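Local atomic coordinates of malate dehydrogenase (Entamoeba histolytica, PDB entry 3I0P), a protein that probably catalyses the reversible NAD-dependent oxidation of malate to oxaloacetate. Residues S149-A153 against Y231-L235. Residues are numbered along the deposited sequence; the frame is centred on the assembly and turned at random.
Sequences SSVAA and YLHPL
A single parallel beta bridge, Val151 with Leu232, joins the loop between strands 139-145 and 166-170 to the end of strand 230-232, in a buried spot with the side chain of Ser150 about 8 Å from a bound NAD. Leu232 supplies both backbone groups on its side of the two hydrogen bonds: its N donates almost straight (175°) to Ser150 O at 2.7 Å, and its O accepts from Ala152 N at 3.0 Å. The same loop also hydrogen-bonds through its backbone to Ile160 and Leu161, with Ser150 and Val151 sharing Leu161 as partner, a classic beta bulge. Ala152 CB sits over one face of the Tyr231 ring, 3.8 Å from its centroid, a CH-pi contact; chi1 of 52°, which sets CG between the backbone N and carbonyl carbon, brings a ring face against that methyl. Tyr231 OH is hydrogen-bonded to Asp157 OD1, and Leu317 of the second subunit packs on Tyr231. Val151 splits its branches: CG2 meets Leu232 CB at 3.9 Å, while CG1, anti to the backbone N (chi1 -178°), reaches Pro234 CG at 4.1 Å. Beyond the bridge, a water donates to Ala152 O (3.1 Å) and bonds weakly to His233 ND1, while His233 NE2 is hydrogen-bonded to Ser208 OG.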
loop_
_atom_site.group_PDB
_atom_site.type_symbol
_atom_site.label_atom_id
_atom_site.label_comp_id
_atom_site.label_asym_id
_atom_site.label_seq_id
_atom_site.Cartn_x
_atom_site.Cartn_y
_atom_site.Cartn_z
ATOM N N SER A 149 -11.677 -15.541 -4.368
ATOM C CA SER A 149 -11.075 -15.244 -5.664
ATOM C C SER A 149 -12.026 -14.522 -6.623
ATOM O O SER A 149 -13.133 -14.998 -6.910
ATOM C CB SER A 149 -10.561 -16.529 -6.306
ATOM O OG SER A 149 -9.781 -17.257 -5.380
ATOM N N SER A 150 -11.576 -13.368 -7.103
ATOM C CA SER A 150 -12.291 -12.588 -8.105
ATOM C C SER A 150 -11.327 -11.848 -9.038
ATOM O O SER A 150 -11.727 -11.392 -10.112
ATOM C CB SER A 150 -13.216 -11.575 -7.419
ATOM O OG SER A 150 -12.469 -10.522 -6.818
ATOM N N VAL A 151 -10.067 -11.727 -8.616
ATOM C CA VAL A 151 -9.070 -10.907 -9.308
ATOM C C VAL A 151 -7.956 -11.760 -9.942
ATOM O O VAL A 151 -7.415 -12.674 -9.302
ATOM C CB VAL A 151 -8.469 -9.814 -8.346
ATOM C CG1 VAL A 151 -7.452 -8.916 -9.058
ATOM C CG2 VAL A 151 -9.573 -8.974 -7.717
ATOM N N ALA A 152 -7.623 -11.452 -11.198
ATOM C CA ALA A 152 -6.532 -12.132 -11.900
ATOM C C ALA A 152 -5.190 -11.475 -11.630
ATOM O O ALA A 152 -5.076 -10.244 -11.663
ATOM C CB ALA A 152 -6.789 -12.164 -13.393
ATOM N N ALA A 153 -4.181 -12.306 -11.375
ATOM C CA ALA A 153 -2.780 -11.883 -11.329
ATOM C C ALA A 153 -2.384 -11.187 -12.635
ATOM O O ALA A 153 -3.129 -11.238 -13.620
ATOM C CB ALA A 153 -1.887 -13.085 -11.100
ATOM N N TYR A 231 -12.970 -12.346 -14.519
ATOM C CA TYR A 231 -12.140 -11.830 -13.433
ATOM C C TYR A 231 -12.009 -10.306 -13.435
ATOM O O TYR A 231 -12.159 -9.661 -14.480
ATOM C CB TYR A 231 -10.751 -12.480 -13.484
ATOM C CG TYR A 231 -10.079 -12.384 -14.836
ATOM C CD1 TYR A 231 -9.457 -11.197 -15.248
ATOM C CD2 TYR A 231 -10.066 -13.469 -15.707
ATOM C CE1 TYR A 231 -8.843 -11.099 -16.487
ATOM C CE2 TYR A 231 -9.455 -13.380 -16.955
ATOM C CZ TYR A 231 -8.841 -12.193 -17.337
ATOM O OH TYR A 231 -8.228 -12.095 -18.566
ATOM N N LEU A 232 -11.745 -9.744 -12.254
ATOM C CA LEU A 232 -11.419 -8.320 -12.090
ATOM C C LEU A 232 -9.913 -8.075 -12.267
ATOM O O LEU A 232 -9.094 -8.965 -12.015
ATOM C CB LEU A 232 -11.838 -7.847 -10.702
ATOM C CG LEU A 232 -13.319 -7.720 -10.351
ATOM C CD1 LEU A 232 -13.523 -8.002 -8.887
ATOM C CD2 LEU A 232 -13.831 -6.346 -10.694
ATOM N N HIS A 233 -9.553 -6.871 -12.702
ATOM C CA HIS A 233 -8.137 -6.482 -12.824
ATOM C C HIS A 233 -7.632 -5.816 -11.553
ATOM O O HIS A 233 -8.404 -5.154 -10.851
ATOM C CB HIS A 233 -7.919 -5.540 -14.011
ATOM C CG HIS A 233 -8.251 -6.158 -15.333
ATOM N ND1 HIS A 233 -7.518 -7.192 -15.877
ATOM C CD2 HIS A 233 -9.249 -5.900 -16.211
ATOM C CE1 HIS A 233 -8.047 -7.538 -17.037
ATOM N NE2 HIS A 233 -9.096 -6.769 -17.263
ATOM N N PRO A 234 -6.333 -5.975 -11.253
ATOM C CA PRO A 234 -5.749 -5.233 -10.137
ATOM C C PRO A 234 -5.671 -3.740 -10.452
ATOM O O PRO A 234 -5.776 -3.348 -11.619
ATOM C CB PRO A 234 -4.328 -5.806 -10.037
ATOM C CG PRO A 234 -4.313 -7.033 -10.904
ATOM C CD PRO A 234 -5.331 -6.795 -11.951
ATOM N N LEU A 235 -5.496 -2.914 -9.424
ATOM C CA LEU A 235 -5.111 -1.518 -9.651
ATOM C C LEU A 235 -3.868 -1.466 -10.574
ATOM O O LEU A 235 -2.840 -2.098 -10.305
ATOM C CB LEU A 235 -4.881 -0.788 -8.324
ATOM C CG LEU A 235 -4.328 0.641 -8.327
ATOM C CD1 LEU A 235 -5.290 1.636 -8.974
ATOM C CD2 LEU A 235 -3.967 1.079 -6.913
HETATM O O HOH W 1 -4.931 -8.807 -14.437
#